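DNA polymerase (Bacillus phage phi29, PDB 2PY5) replicates the phage genome by protein-primed, strand-displacing DNA synthesis with high processivity and fidelity, and carries a 3'-5' exonuclease activity that proofreads the product. Local coordinates at residues N409-F414 with Q560-G564; A447-R451 with L462-P468. The protein carries 2 engineered substitutions. All coordinates share one frame. Numbering follows the deposited sequence.

Contact 1. Residues N409-F414 with Q560-G564; sequences NGALGF and QVPGG. With nucleotides of chain B.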
ATOM      1  N   ASN F 409     -24.425  17.053  15.193  1.00 38.84           N
ATOM      2  CA  ASN F 409     -25.381  16.395  14.299  1.00 37.29           C
ATOM      3  C   ASN F 409     -25.482  14.876  14.496  1.00 35.29           C
ATOM      4  O   ASN F 409     -26.334  14.232  13.882  1.00 35.92           O
ATOM      5  CB  ASN F 409     -25.052  16.708  12.831  1.00 38.16           C
ATOM      6  CG  ASN F 409     -23.722  16.126  12.382  1.00 39.18           C
ATOM      7  OD1 ASN F 409     -22.993  15.519  13.169  1.00 35.30           O
ATOM      8  ND2 ASN F 409     -23.390  16.325  11.110  1.00 41.71           N
ATOM      9  N   GLY F 410     -24.610  14.310  15.333  1.00 32.09           N
ATOM     10  CA  GLY F 410     -24.650  12.884  15.632  1.00 31.95           C
ATOM     11  C   GLY F 410     -23.753  12.045  14.730  1.00 29.93           C
ATOM     12  O   GLY F 410     -23.767  10.810  14.813  1.00 31.05           O
ATOM     13  N   ALA F 411     -22.993  12.695  13.845  1.00 29.51           N
ATOM     14  CA  ALA F 411     -21.994  11.995  13.020  1.00 28.45           C
ATOM     15  C   ALA F 411     -20.631  12.044  13.699  1.00 26.53           C
ATOM     16  O   ALA F 411     -20.367  12.935  14.515  1.00 28.73           O
ATOM     17  CB  ALA F 411     -21.897  12.620  11.631  1.00 29.22           C
ATOM     18  N   LEU F 412     -19.765  11.082  13.372  1.00 25.79           N
ATOM     19  CA  LEU F 412     -18.424  11.069  13.910  1.00 29.43           C
ATOM     20  C   LEU F 412     -17.560  12.184  13.333  1.00 28.37           C
ATOM     21  O   LEU F 412     -17.552  12.417  12.113  1.00 29.70           O
ATOM     22  CB  LEU F 412     -17.749   9.728  13.620  1.00 29.93           C
ATOM     23  CG  LEU F 412     -18.243   8.554  14.453  1.00 34.15           C
ATOM     24  CD1 LEU F 412     -17.508   7.301  14.056  1.00 34.77           C
ATOM     25  CD2 LEU F 412     -18.068   8.843  15.961  1.00 36.79           C
ATOM     26  N   GLY F 413     -16.809  12.833  14.216  1.00 30.00           N
ATOM     27  CA  GLY F 413     -15.729  13.723  13.848  1.00 28.66           C
ATOM     28  C   GLY F 413     -14.462  13.187  14.486  1.00 30.50           C
ATOM     29  O   GLY F 413     -14.512  12.233  15.282  1.00 29.79           O
ATOM     30  N   PHE F 414     -13.328  13.775  14.121  1.00 30.20           N
ATOM     31  CA  PHE F 414     -12.025  13.327  14.596  1.00 30.41           C
ATOM     32  C   PHE F 414     -11.163  14.518  14.954  1.00 33.77           C
ATOM     33  O   PHE F 414     -11.123  15.517  14.215  1.00 36.74           O
ATOM     34  CB  PHE F 414     -11.362  12.468  13.527  1.00 31.19           C
ATOM     35  CG  PHE F 414     -12.202  11.295  13.134  1.00 31.11           C
ATOM     36  CD1 PHE F 414     -13.185  11.419  12.164  1.00 30.20           C
ATOM     37  CD2 PHE F 414     -12.056  10.087  13.776  1.00 31.05           C
ATOM     38  CE1 PHE F 414     -13.994  10.355  11.828  1.00 31.11           C
ATOM     39  CE2 PHE F 414     -12.868   9.008  13.444  1.00 32.02           C
ATOM     40  CZ  PHE F 414     -13.829   9.142  12.475  1.00 32.80           C
ATOM     41  N   GLN F 560     -19.206  10.618   6.678  1.00 27.15           N
ATOM     42  CA  GLN F 560     -19.715  10.358   8.024  1.00 26.11           C
ATOM     43  C   GLN F 560     -21.073  11.033   8.189  1.00 26.16           C
ATOM     44  O   GLN F 560     -21.215  12.250   7.985  1.00 25.90           O
ATOM     45  CB  GLN F 560     -18.798  10.879   9.131  1.00 26.26           C
ATOM     46  CG  GLN F 560     -17.360  10.336   9.114  1.00 26.06           C
ATOM     47  CD  GLN F 560     -17.197   8.877   9.570  1.00 25.05           C
ATOM     48  OE1 GLN F 560     -16.133   8.274   9.355  1.00 26.84           O
ATOM     49  NE2 GLN F 560     -18.206   8.313  10.162  1.00 22.33           N
ATOM     50  N   VAL F 561     -22.051  10.223   8.566  1.00 25.34           N
ATOM     51  CA  VAL F 561     -23.403  10.651   8.865  1.00 26.27           C
ATOM     52  C   VAL F 561     -23.833  10.058  10.225  1.00 27.15           C
ATOM     53  O   VAL F 561     -23.129   9.208  10.782  1.00 25.77           O
ATOM     54  CB  VAL F 561     -24.367  10.179   7.741  1.00 28.63           C
ATOM     55  CG1 VAL F 561     -23.940  10.753   6.401  1.00 29.46           C
ATOM     56  CG2 VAL F 561     -24.390   8.633   7.676  1.00 29.03           C
ATOM     57  N   PRO F 562     -24.975  10.500  10.783  1.00 26.83           N
ATOM     58  CA  PRO F 562     -25.446   9.861  12.004  1.00 27.29           C
ATOM     59  C   PRO F 562     -25.603   8.340  11.793  1.00 27.35           C
ATOM     60  O   PRO F 562     -26.270   7.903  10.854  1.00 29.08           O
ATOM     61  CB  PRO F 562     -26.786  10.567  12.280  1.00 28.79           C
ATOM     62  CG  PRO F 562     -26.635  11.874  11.594  1.00 28.68           C
ATOM     63  CD  PRO F 562     -25.860  11.602  10.367  1.00 28.27           C
ATOM     64  N   GLY F 563     -24.938   7.567  12.630  1.00 27.80           N
ATOM     65  CA  GLY F 563     -24.996   6.113  12.561  1.00 28.19           C
ATOM     66  C   GLY F 563     -23.799   5.428  11.949  1.00 26.90           C
ATOM     67  O   GLY F 563     -23.487   4.299  12.292  1.00 24.98           O
ATOM     68  N   GLY F 564     -23.108   6.088  11.027  1.00 26.41           N
ATOM     69  CA  GLY F 564     -21.967   5.482  10.401  1.00 25.23           C
ATOM     70  C   GLY F 564     -21.495   6.205   9.167  1.00 23.84           C
ATOM     71  O   GLY F 564     -21.532   7.429   9.104  1.00 26.91           O
TER
ATOM     72  P    DT B   5      -8.488  14.899   8.526  1.00 35.29           P
ATOM     73  OP1  DT B   5      -7.847  15.980   7.730  1.00 35.67           O
ATOM     74  OP2  DT B   5      -8.232  14.789   9.980  1.00 35.38           O
ATOM     75  O5'  DT B   5     -10.077  15.028   8.377  1.00 33.84           O
ATOM     76  C5'  DT B   5     -10.670  15.220   7.104  1.00 34.47           C
ATOM     77  C4'  DT B   5     -12.113  14.755   7.119  1.00 34.28           C
ATOM     78  O4'  DT B   5     -12.178  13.311   7.205  1.00 32.92           O
ATOM     79  C3'  DT B   5     -12.954  15.253   8.286  1.00 37.41           C
ATOM     80  O3'  DT B   5     -14.277  15.484   7.827  1.00 42.93           O
ATOM     81  C2'  DT B   5     -12.900  14.111   9.297  1.00 33.31           C
ATOM     82  C1'  DT B   5     -12.911  12.919   8.358  1.00 30.62           C
ATOM     83  N1   DT B   5     -12.217  11.693   8.846  1.00 29.03           N
ATOM     84  C2   DT B   5     -12.857  10.473   8.765  1.00 29.42           C
ATOM     85  O2   DT B   5     -13.995  10.280   8.315  1.00 27.49           O
ATOM     86  N3   DT B   5     -12.079   9.433   9.223  1.00 28.56           N
ATOM     87  C4   DT B   5     -10.797   9.490   9.739  1.00 29.70           C
ATOM     88  O4   DT B   5     -10.214   8.470  10.098  1.00 27.01           O
ATOM     89  C5   DT B   5     -10.192  10.791   9.781  1.00 28.51           C
ATOM     90  C7   DT B   5      -8.810  10.982  10.313  1.00 27.43           C
ATOM     91  C6   DT B   5     -10.922  11.827   9.335  1.00 29.84           C
TER
HETATM   92  O   HOH W   1     -20.574   8.868  11.591  1.00 19.43           O
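Gln-560 starts the second segment and is the most covered residue of the contact. Its CB lies 3.6 Å from Leu-412 O, and its side chain runs on toward the edge of the Phe-414 ring. One face of that ring meets the base of DT5 of chain B, with Phe-414 CE1 3.3 Å from DT5 C2. Val-561 points its side chain away, so its backbone makes the contact. Ala-411 CB packs 3.5 Å from Val-561 C. A water bridges the segments: it accepts from Leu-412 N (3.0 Å) and lies 2.7 Å from Val-561 O, within hydrogen-bonding reach. Pro-562 lies beside the loop at Asn-409 and Gly-410. Its CG is 3.3 Å from Asn-409 O, and its CA makes a 3.4 Å CH...O contact with Gly-410 O. That loop is shaped by an Asx turn, Ala-411 N to Asn-409 OD1 (2.9 Å). Gly-563 takes a positive phi of 103°, which suits glycine at the third position of a type II turn. Gly-564 closes the turn: Gly-564 N bonds Val-561 O (3.1 Å) and Val-561 N bonds Gly-564 O (2.9 Å). Helix 63-76 of the exonuclease region flanks both segments, touching Leu-412 and Gln-560. The arrangement is a beta hairpin with a two-residue Pro-Gly loop in a type II turn, the tip of the thumb, set against the TPR2 hairpin next to bound single-stranded DNA.

Contact 2. Residues A447-R451 with L462-P468; sequences ACYDR and LTGTEIP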
ATOM      1  N   ALA F 447      18.627   5.035 -20.695  1.00 29.84           N
ATOM      2  CA  ALA F 447      19.341   4.259 -21.717  1.00 28.76           C
ATOM      3  C   ALA F 447      18.507   4.064 -22.971  1.00 29.95           C
ATOM      4  O   ALA F 447      19.054   3.900 -24.078  1.00 31.65           O
ATOM      5  CB  ALA F 447      19.742   2.913 -21.154  1.00 31.32           C
ATOM      6  N   CYS F 448      17.178   4.047 -22.784  1.00 30.07           N
ATOM      7  CA  CYS F 448      16.210   3.872 -23.861  1.00 31.31           C
ATOM      8  C   CYS F 448      15.485   5.171 -24.190  1.00 30.62           C
ATOM      9  O   CYS F 448      14.323   5.144 -24.617  1.00 30.45           O
ATOM     10  CB  CYS F 448      15.187   2.810 -23.452  1.00 33.11           C
ATOM     11  SG  CYS F 448      15.899   1.185 -23.078  1.00 33.79           S
ATOM     12  N   TYR F 449      16.154   6.306 -23.990  1.00 31.47           N
ATOM     13  CA  TYR F 449      15.502   7.608 -24.110  1.00 31.69           C
ATOM     14  C   TYR F 449      14.766   7.829 -25.424  1.00 31.74           C
ATOM     15  O   TYR F 449      13.712   8.466 -25.434  1.00 30.62           O
ATOM     16  CB  TYR F 449      16.511   8.742 -23.888  1.00 33.46           C
ATOM     17  CG  TYR F 449      15.873  10.111 -23.858  1.00 33.40           C
ATOM     18  CD1 TYR F 449      15.197  10.558 -22.725  1.00 34.21           C
ATOM     19  CD2 TYR F 449      15.928  10.945 -24.961  1.00 34.31           C
ATOM     20  CE1 TYR F 449      14.596  11.805 -22.684  1.00 36.56           C
ATOM     21  CE2 TYR F 449      15.339  12.212 -24.929  1.00 37.46           C
ATOM     22  CZ  TYR F 449      14.669  12.627 -23.787  1.00 36.71           C
ATOM     23  OH  TYR F 449      14.076  13.874 -23.745  1.00 39.12           O
ATOM     24  N   ASP F 450      15.315   7.313 -26.527  1.00 30.78           N
ATOM     25  CA  ASP F 450      14.703   7.506 -27.851  1.00 32.08           C
ATOM     26  C   ASP F 450      13.338   6.823 -28.028  1.00 32.14           C
ATOM     27  O   ASP F 450      12.606   7.143 -28.961  1.00 32.61           O
ATOM     28  CB  ASP F 450      15.666   7.088 -28.979  1.00 34.69           C
ATOM     29  CG  ASP F 450      16.137   5.624 -28.882  1.00 38.78           C
ATOM     30  OD1 ASP F 450      16.915   5.205 -29.769  1.00 42.77           O
ATOM     31  OD2 ASP F 450      15.772   4.896 -27.948  1.00 39.98           O
ATOM     32  N   ARG F 451      13.021   5.893 -27.124  1.00 30.14           N
ATOM     33  CA  ARG F 451      11.795   5.092 -27.207  1.00 30.08           C
ATOM     34  C   ARG F 451      10.930   5.182 -25.950  1.00 31.47           C
ATOM     35  O   ARG F 451       9.856   4.622 -25.919  1.00 30.33           O
ATOM     36  CB  ARG F 451      12.171   3.633 -27.477  1.00 31.77           C
ATOM     37  CG  ARG F 451      12.803   3.414 -28.855  1.00 31.12           C
ATOM     38  CD  ARG F 451      13.349   1.996 -28.986  1.00 33.42           C
ATOM     39  NE  ARG F 451      12.302   0.986 -28.821  1.00 32.11           N
ATOM     40  CZ  ARG F 451      12.503  -0.330 -28.841  1.00 33.66           C
ATOM     41  NH1 ARG F 451      13.727  -0.819 -29.014  1.00 33.02           N
ATOM     42  NH2 ARG F 451      11.478  -1.157 -28.678  1.00 31.97           N
ATOM     43  N   LEU F 462       7.988   1.289 -23.696  1.00 28.91           N
ATOM     44  CA  LEU F 462       8.722   1.788 -24.866  1.00 29.41           C
ATOM     45  C   LEU F 462       7.866   1.691 -26.122  1.00 29.37           C
ATOM     46  O   LEU F 462       7.052   0.781 -26.261  1.00 28.94           O
ATOM     47  CB  LEU F 462       9.973   0.936 -25.116  1.00 31.79           C
ATOM     48  CG  LEU F 462      10.993   0.735 -23.992  1.00 32.22           C
ATOM     49  CD1 LEU F 462      12.193  -0.043 -24.538  1.00 33.73           C
ATOM     50  CD2 LEU F 462      11.420   2.049 -23.389  1.00 33.93           C
ATOM     51  N   THR F 463       8.110   2.593 -27.072  1.00 28.91           N
ATOM     52  CA  THR F 463       7.615   2.392 -28.431  1.00 29.82           C
ATOM     53  C   THR F 463       8.392   1.240 -29.097  1.00 29.80           C
ATOM     54  O   THR F 463       9.510   0.908 -28.692  1.00 31.65           O
ATOM     55  CB  THR F 463       7.761   3.656 -29.290  1.00 30.10           C
ATOM     56  OG1 THR F 463       9.139   4.035 -29.354  1.00 30.89           O
ATOM     57  CG2 THR F 463       6.938   4.815 -28.723  1.00 31.25           C
ATOM     58  N   GLY F 464       7.796   0.609 -30.103  1.00 30.33           N
ATOM     59  CA  GLY F 464       8.444  -0.505 -30.796  1.00 29.91           C
ATOM     60  C   GLY F 464       8.363  -1.835 -30.069  1.00 30.40           C
ATOM     61  O   GLY F 464       8.019  -1.896 -28.887  1.00 31.97           O
ATOM     62  N   THR F 465       8.721  -2.913 -30.769  1.00 30.77           N
ATOM     63  CA  THR F 465       8.522  -4.261 -30.226  1.00 31.74           C
ATOM     64  C   THR F 465       9.807  -5.101 -30.080  1.00 32.13           C
ATOM     65  O   THR F 465       9.732  -6.238 -29.625  1.00 33.02           O
ATOM     66  CB  THR F 465       7.511  -5.034 -31.074  1.00 32.64           C
ATOM     67  OG1 THR F 465       8.065  -5.269 -32.364  1.00 33.85           O
ATOM     68  CG2 THR F 465       6.211  -4.246 -31.204  1.00 32.80           C
ATOM     69  N   GLU F 466      10.968  -4.545 -30.434  1.00 31.99           N
ATOM     70  CA  GLU F 466      12.244  -5.247 -30.265  1.00 31.26           C
ATOM     71  C   GLU F 466      12.954  -4.826 -28.989  1.00 30.85           C
ATOM     72  O   GLU F 466      12.951  -3.654 -28.623  1.00 32.53           O
ATOM     73  CB  GLU F 466      13.157  -5.004 -31.466  1.00 36.79           C
ATOM     74  CG  GLU F 466      12.560  -5.439 -32.804  1.00 40.40           C
ATOM     75  CD  GLU F 466      12.351  -6.952 -32.933  1.00 45.86           C
ATOM     76  OE1 GLU F 466      11.685  -7.373 -33.906  1.00 51.18           O
ATOM     77  OE2 GLU F 466      12.845  -7.726 -32.082  1.00 51.29           O
ATOM     78  N   ILE F 467      13.557  -5.787 -28.298  1.00 32.99           N
ATOM     79  CA  ILE F 467      14.293  -5.472 -27.082  1.00 31.25           C
ATOM     80  C   ILE F 467      15.468  -4.541 -27.438  1.00 30.46           C
ATOM     81  O   ILE F 467      16.260  -4.861 -28.331  1.00 32.64           O
ATOM     82  CB  ILE F 467      14.811  -6.738 -26.385  1.00 31.87           C
ATOM     83  CG1 ILE F 467      13.629  -7.593 -25.898  1.00 34.84           C
ATOM     84  CG2 ILE F 467      15.688  -6.361 -25.192  1.00 32.31           C
ATOM     85  CD1 ILE F 467      14.010  -8.997 -25.478  1.00 36.08           C
ATOM     86  N   PRO F 468      15.555  -3.367 -26.768  1.00 31.50           N
ATOM     87  CA  PRO F 468      16.710  -2.504 -27.028  1.00 32.77           C
ATOM     88  C   PRO F 468      18.047  -3.202 -26.734  1.00 34.04           C
ATOM     89  O   PRO F 468      18.187  -3.862 -25.704  1.00 34.12           O
ATOM     90  CB  PRO F 468      16.501  -1.324 -26.075  1.00 34.41           C
ATOM     91  CG  PRO F 468      15.064  -1.343 -25.729  1.00 33.94           C
ATOM     92  CD  PRO F 468      14.617  -2.767 -25.796  1.00 33.53           C
TER
HETATM   93  O   HOH W   2       9.717   6.531 -30.238  1.00 31.06           O
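The side chain of Arg-451 dominates this contact. Its m, t, p rotamer leads the guanidinium into the bend of 463-466. There it meets two backbone carbonyls near its plane. Thr-463 O accepts from Arg-451 NE (2.8 Å) and NH2 (2.9 Å). Glu-466 O accepts from Arg-451 NH1 (3.0 Å) and NH2 (2.9 Å). The Glu-466 carboxylate leads away. Within this contact the guanidinium is met by main-chain oxygens. Leu-462, in its m, t rotamer, brings CD1 over one guanidinium face. Gly-464 has a phi of 80°, and a side chain here would clash with Arg-451 NH2. Cys-448 is m. Its CB packs 3.8 Å from Leu-462 CD2 and its SG 3.8 Å from Pro-468 CG. The backbones join through Thr-463 N to Arg-451 O (2.9 Å). Thr-463 is p, and a water bridges its OG1 (2.7 Å) to Asp-450 O (3.2 Å). Residues 448-451 link helix 427-447 to strand 452-456. Strand 459-463 returns antiparallel to it, so the contact closes the open end of the hairpin bearing the YCDTD motif. Strand 241-250 pairs with 459-463 on its other side, and its Met-246 and Phe-248 touch Arg-451 and Leu-462.

Both contacts are partly buried and lie well out from the chain's centre, on opposite sides of it. Their centres are about 53 Å apart, and they share no helix or strand. Contact 2 is nested in the chain loop that contact 1 closes. Contact 1 joins parts distant in sequence, TPR2 and the thumb, beside the DNA and the exonuclease region. Its segments meet by van der Waals contacts, a CH...O contact and a bridging water. Contact 2 is local, shutting a hairpin of the palm about 20 Å from the DNA. It buries somewhat more surface and depends on direct hydrogen bonds, mostly from one arginine.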